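Local coordinates for DNA polymerase III, gamma subunit-related protein (Thermotoga maritima, PDB 2GNO) that is related to the gamma subunit of DNA polymerase III and probably binds DNA, as its clamp-loader relatives of the AAA+ class do, at residues 158-172 against 201-213. Sequence-based numbering, arbitrary orientation.
Sequences ELPLLERDFKTALEA and SKGLEGYLACREL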
loop_
_atom_site.group_PDB
_atom_site.type_symbol
_atom_site.label_atom_id
_atom_site.label_comp_id
_atom_site.label_asym_id
_atom_site.label_seq_id
_atom_site.Cartn_x
_atom_site.Cartn_y
_atom_site.Cartn_z
ATOM N N GLU A 158 -13.457 9.761 -10.973
ATOM C CA GLU A 158 -13.656 10.528 -9.736
ATOM C C GLU A 158 -12.758 10.058 -8.573
ATOM O O GLU A 158 -12.617 10.751 -7.563
ATOM C CB GLU A 158 -15.149 10.409 -9.396
ATOM C CG GLU A 158 -15.691 11.234 -8.253
ATOM C CD GLU A 158 -17.237 11.295 -8.245
ATOM O OE1 GLU A 158 -17.877 11.357 -9.328
ATOM O OE2 GLU A 158 -17.825 11.338 -7.144
ATOM N N LEU A 159 -12.122 8.892 -8.720
ATOM C CA LEU A 159 -11.250 8.309 -7.699
ATOM C C LEU A 159 -9.923 7.906 -8.347
ATOM O O LEU A 159 -9.680 6.721 -8.568
ATOM C CB LEU A 159 -11.969 7.110 -7.106
ATOM C CG LEU A 159 -13.306 7.404 -6.428
ATOM C CD1 LEU A 159 -13.971 6.093 -6.042
ATOM C CD2 LEU A 159 -13.144 8.322 -5.228
ATOM N N PRO A 160 -9.045 8.883 -8.642
ATOM C CA PRO A 160 -7.765 8.599 -9.294
ATOM C C PRO A 160 -6.823 7.574 -8.642
ATOM O O PRO A 160 -6.005 6.998 -9.360
ATOM C CB PRO A 160 -7.094 9.972 -9.340
ATOM C CG PRO A 160 -8.201 10.925 -9.319
ATOM C CD PRO A 160 -9.167 10.328 -8.370
ATOM N N LEU A 161 -6.918 7.348 -7.326
ATOM C CA LEU A 161 -6.050 6.354 -6.655
ATOM C C LEU A 161 -6.237 4.919 -7.140
ATOM O O LEU A 161 -5.280 4.136 -7.086
ATOM C CB LEU A 161 -6.265 6.344 -5.129
ATOM C CG LEU A 161 -5.546 5.296 -4.226
ATOM C CD1 LEU A 161 -4.012 5.335 -4.329
ATOM C CD2 LEU A 161 -5.946 5.479 -2.779
ATOM N N LEU A 162 -7.438 4.590 -7.621
ATOM C CA LEU A 162 -7.758 3.232 -8.049
ATOM C C LEU A 162 -6.862 2.697 -9.150
ATOM O O LEU A 162 -6.547 1.517 -9.159
ATOM C CB LEU A 162 -9.231 3.085 -8.431
ATOM C CG LEU A 162 -10.296 3.574 -7.448
ATOM C CD1 LEU A 162 -11.667 3.090 -7.905
ATOM C CD2 LEU A 162 -10.039 3.137 -6.048
ATOM N N GLU A 163 -6.437 3.564 -10.056
ATOM C CA GLU A 163 -5.553 3.179 -11.145
ATOM C C GLU A 163 -4.139 2.782 -10.662
ATOM O O GLU A 163 -3.422 2.115 -11.404
ATOM C CB GLU A 163 -5.484 4.313 -12.186
ATOM C CG GLU A 163 -4.766 3.933 -13.496
ATOM C CD GLU A 163 -4.832 5.002 -14.571
ATOM O OE1 GLU A 163 -5.471 6.054 -14.351
ATOM O OE2 GLU A 163 -4.225 4.782 -15.644
ATOM N N ARG A 164 -3.745 3.179 -9.438
ATOM C CA ARG A 164 -2.422 2.840 -8.901
ATOM C C ARG A 164 -2.414 1.955 -7.620
ATOM O O ARG A 164 -1.343 1.549 -7.199
ATOM C CB ARG A 164 -1.572 4.122 -8.761
ATOM C CG ARG A 164 -2.037 5.157 -7.732
ATOM C CD ARG A 164 -1.241 6.462 -7.896
ATOM N NE ARG A 164 -1.537 7.458 -6.856
ATOM C CZ ARG A 164 -0.868 7.635 -5.705
ATOM N NH1 ARG A 164 0.200 6.896 -5.369
ATOM N NH2 ARG A 164 -1.270 8.591 -4.861
ATOM N N ASP A 165 -3.589 1.638 -7.054
ATOM C CA ASP A 165 -3.753 0.791 -5.865
ATOM C C ASP A 165 -4.750 -0.363 -6.214
ATOM O O ASP A 165 -5.957 -0.239 -5.998
ATOM C CB ASP A 165 -4.250 1.648 -4.692
ATOM C CG ASP A 165 -4.397 0.880 -3.397
ATOM O OD1 ASP A 165 -4.042 -0.315 -3.330
ATOM O OD2 ASP A 165 -4.885 1.485 -2.413
ATOM N N PHE A 166 -4.223 -1.479 -6.730
ATOM C CA PHE A 166 -5.049 -2.640 -7.135
ATOM C C PHE A 166 -6.075 -3.114 -6.122
ATOM O O PHE A 166 -7.227 -3.356 -6.466
ATOM C CB PHE A 166 -4.150 -3.819 -7.554
ATOM C CG PHE A 166 -4.901 -5.106 -7.792
ATOM C CD1 PHE A 166 -5.524 -5.351 -9.008
ATOM C CD2 PHE A 166 -4.986 -6.070 -6.793
ATOM C CE1 PHE A 166 -6.214 -6.543 -9.224
ATOM C CE2 PHE A 166 -5.689 -7.257 -7.005
ATOM C CZ PHE A 166 -6.296 -7.489 -8.215
ATOM N N LYS A 167 -5.662 -3.232 -4.868
ATOM C CA LYS A 167 -6.549 -3.734 -3.813
ATOM C C LYS A 167 -7.730 -2.835 -3.554
ATOM O O LYS A 167 -8.825 -3.318 -3.298
ATOM C CB LYS A 167 -5.782 -3.942 -2.489
ATOM C CG LYS A 167 -6.592 -4.733 -1.454
ATOM C CD LYS A 167 -5.873 -4.939 -0.147
ATOM C CE LYS A 167 -6.719 -5.809 0.788
ATOM N NZ LYS A 167 -6.026 -6.068 2.068
ATOM N N THR A 168 -7.487 -1.525 -3.555
ATOM C CA THR A 168 -8.537 -0.535 -3.330
ATOM C C THR A 168 -9.444 -0.540 -4.568
ATOM O O THR A 168 -10.671 -0.460 -4.457
ATOM C CB THR A 168 -7.901 0.838 -3.029
ATOM O OG1 THR A 168 -7.038 0.697 -1.902
ATOM C CG2 THR A 168 -8.942 1.878 -2.711
ATOM N N ALA A 169 -8.838 -0.671 -5.744
ATOM C CA ALA A 169 -9.621 -0.775 -6.998
ATOM C C ALA A 169 -10.495 -2.035 -6.943
ATOM O O ALA A 169 -11.621 -2.019 -7.417
ATOM C CB ALA A 169 -8.718 -0.831 -8.188
ATOM N N LEU A 170 -9.974 -3.119 -6.350
ATOM C CA LEU A 170 -10.726 -4.371 -6.198
ATOM C C LEU A 170 -11.865 -4.198 -5.178
ATOM O O LEU A 170 -12.941 -4.713 -5.408
ATOM C CB LEU A 170 -9.795 -5.530 -5.784
ATOM C CG LEU A 170 -10.413 -6.928 -5.617
ATOM C CD1 LEU A 170 -11.080 -7.369 -6.895
ATOM C CD2 LEU A 170 -9.356 -7.938 -5.182
ATOM N N GLU A 171 -11.639 -3.511 -4.046
ATOM C CA GLU A 171 -12.739 -3.280 -3.060
ATOM C C GLU A 171 -13.869 -2.461 -3.705
ATOM O O GLU A 171 -15.034 -2.652 -3.381
ATOM C CB GLU A 171 -12.304 -2.483 -1.831
ATOM C CG GLU A 171 -11.230 -3.051 -0.992
ATOM C CD GLU A 171 -10.815 -2.071 0.093
ATOM O OE1 GLU A 171 -11.576 -1.877 1.064
ATOM O OE2 GLU A 171 -9.702 -1.517 -0.014
ATOM N N ALA A 172 -13.498 -1.516 -4.573
ATOM C CA ALA A 172 -14.461 -0.677 -5.282
ATOM C C ALA A 172 -15.258 -1.570 -6.233
ATOM O O ALA A 172 -16.477 -1.471 -6.291
ATOM C CB ALA A 172 -13.751 0.437 -6.031
ATOM N N SER A 201 -7.496 4.549 8.260
ATOM C CA SER A 201 -7.785 3.142 7.918
ATOM C C SER A 201 -7.127 2.735 6.606
ATOM O O SER A 201 -6.836 3.557 5.761
ATOM C CB SER A 201 -9.285 2.922 7.762
ATOM O OG SER A 201 -9.980 3.288 8.934
ATOM N N LYS A 202 -6.909 1.448 6.422
ATOM C CA LYS A 202 -6.307 0.968 5.191
ATOM C C LYS A 202 -7.346 0.915 4.082
ATOM O O LYS A 202 -8.557 0.971 4.312
ATOM C CB LYS A 202 -5.744 -0.436 5.383
ATOM N N GLY A 203 -6.851 0.845 2.864
ATOM C CA GLY A 203 -7.703 0.706 1.710
ATOM C C GLY A 203 -8.681 1.790 1.345
ATOM O O GLY A 203 -8.421 2.967 1.576
ATOM N N LEU A 204 -9.800 1.347 0.771
ATOM C CA LEU A 204 -10.866 2.192 0.271
ATOM C C LEU A 204 -11.512 3.116 1.263
ATOM O O LEU A 204 -11.613 4.325 0.977
ATOM C CB LEU A 204 -11.972 1.342 -0.388
ATOM C CG LEU A 204 -13.114 2.081 -1.109
ATOM C CD1 LEU A 204 -12.605 2.969 -2.232
ATOM C CD2 LEU A 204 -14.067 1.093 -1.663
ATOM N N GLU A 205 -11.952 2.591 2.409
ATOM C CA GLU A 205 -12.646 3.469 3.345
ATOM C C GLU A 205 -11.723 4.605 3.830
ATOM O O GLU A 205 -12.173 5.737 3.866
ATOM C CB GLU A 205 -13.422 2.686 4.409
ATOM C CG GLU A 205 -14.496 3.508 5.151
ATOM C CD GLU A 205 -15.587 2.652 5.826
ATOM O OE1 GLU A 205 -15.756 1.471 5.466
ATOM O OE2 GLU A 205 -16.336 3.185 6.671
ATOM N N GLY A 206 -10.460 4.325 4.115
ATOM C CA GLY A 206 -9.527 5.362 4.508
ATOM C C GLY A 206 -9.342 6.445 3.442
ATOM O O GLY A 206 -9.254 7.631 3.766
ATOM N N TYR A 207 -9.265 6.020 2.184
ATOM C CA TYR A 207 -9.109 6.917 1.036
ATOM C C TYR A 207 -10.311 7.849 0.887
ATOM O O TYR A 207 -10.134 9.059 0.725
ATOM C CB TYR A 207 -8.853 6.084 -0.226
ATOM C CG TYR A 207 -8.885 6.839 -1.523
ATOM C CD1 TYR A 207 -8.144 8.005 -1.691
ATOM C CD2 TYR A 207 -9.574 6.334 -2.625
ATOM C CE1 TYR A 207 -8.165 8.697 -2.893
ATOM C CE2 TYR A 207 -9.581 7.000 -3.833
ATOM C CZ TYR A 207 -8.881 8.185 -3.965
ATOM O OH TYR A 207 -8.849 8.827 -5.180
ATOM N N LEU A 208 -11.511 7.267 0.955
ATOM C CA LEU A 208 -12.756 8.005 0.884
ATOM C C LEU A 208 -12.911 8.928 2.074
ATOM O O LEU A 208 -13.399 10.049 1.915
ATOM C CB LEU A 208 -13.971 7.060 0.708
ATOM C CG LEU A 208 -13.960 6.220 -0.587
ATOM C CD1 LEU A 208 -15.194 5.323 -0.715
ATOM C CD2 LEU A 208 -13.842 7.094 -1.821
ATOM N N ALA A 209 -12.480 8.502 3.257
ATOM C CA ALA A 209 -12.553 9.376 4.440
ATOM C C ALA A 209 -11.583 10.547 4.264
ATOM O O ALA A 209 -11.911 11.675 4.641
ATOM C CB ALA A 209 -12.244 8.605 5.699
ATOM N N CYS A 210 -10.389 10.280 3.731
ATOM C CA CYS A 210 -9.418 11.359 3.454
ATOM C C CYS A 210 -9.993 12.345 2.432
ATOM O O CYS A 210 -9.870 13.539 2.631
ATOM C CB CYS A 210 -8.057 10.840 3.041
ATOM S SG CYS A 210 -7.164 10.226 4.477
ATOM N N ARG A 211 -10.582 11.834 1.352
ATOM C CA ARG A 211 -11.211 12.680 0.332
ATOM C C ARG A 211 -12.285 13.567 0.958
ATOM O O ARG A 211 -12.344 14.767 0.685
ATOM C CB ARG A 211 -11.819 11.851 -0.808
ATOM C CG ARG A 211 -10.804 11.318 -1.804
ATOM C CD ARG A 211 -11.432 10.575 -2.988
ATOM N NE ARG A 211 -12.431 11.365 -3.737
ATOM C CZ ARG A 211 -13.764 11.355 -3.550
ATOM N NH1 ARG A 211 -14.361 10.615 -2.617
ATOM N NH2 ARG A 211 -14.530 12.114 -4.310
ATOM N N GLU A 212 -13.119 12.968 1.804
ATOM C CA GLU A 212 -14.171 13.685 2.499
ATOM C C GLU A 212 -13.648 14.747 3.460
ATOM O O GLU A 212 -14.214 15.837 3.527
ATOM C CB GLU A 212 -15.058 12.696 3.249
ATOM C CG GLU A 212 -16.186 13.290 4.075
ATOM C CD GLU A 212 -17.133 14.126 3.273
ATOM O OE1 GLU A 212 -17.389 13.827 2.085
ATOM O OE2 GLU A 212 -17.670 15.071 3.865
ATOM N N LEU A 213 -12.597 14.441 4.210
ATOM C CA LEU A 213 -12.043 15.425 5.127
ATOM C C LEU A 213 -11.484 16.625 4.324
ATOM O O LEU A 213 -11.629 17.769 4.753
ATOM C CB LEU A 213 -10.944 14.817 5.997
ATOM C CG LEU A 213 -10.381 15.761 7.076
ATOM C CD1 LEU A 213 -11.451 16.171 8.073
ATOM C CD2 LEU A 213 -9.179 15.207 7.776
HETATM O O HOH W 1 -11.945 -0.274 3.147
#
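Leu161 lies over one face of the Tyr207 ring, its CD2 making a CH-pi contact 3.6 Å from the ring centroid, while Leu161 CB sits 3.4 Å from Tyr207 CZ. With CG anti to the backbone N (chi1 175°), the leucine runs past the tyrosine in the opposite direction and spans the ring from hydroxyl end to root. The site joins the helical AAA+ lid to the following helical region: residues 203-213 of one helix cross residues 166-172 of another at a right angle, the axes of these segments 9.1 Å apart, and Tyr207 reaches the preceding turn. It illustrates how an aromatic residue can combine packing with one directed bond. Leu161 N donates to Tyr207 OH at 3.2 Å, nearly straight at 167°, and Glu255 beside helix 239-254 gives that hydroxyl a second hydrogen-bonding partner. A leucine in place of Tyr207 would probably leave the amide of Leu161 without its acceptor and its side chain without the flat surface it lies on. Behind the ring, in one of its two modelled conformers, Arg211 lays CD on the opposite face, and Leu159 CD2, which also touches Leu208 CD2, sits over one face of its guanidinium. At the other end, where the backbones approach most closely, Thr168 CG2 meets Leu204 CA at 3.6 Å, and Leu204 CD2 comes to rest 3.9 Å from Ala172 N. Here Glu171 reaches the first turn of helix 203-219: its OE2 accepts from Leu204 N at 3.0 Å, approached from above the carboxylate plane, whereas OE1 takes a hydrogen bond from a water that accepts one from Glu205 N.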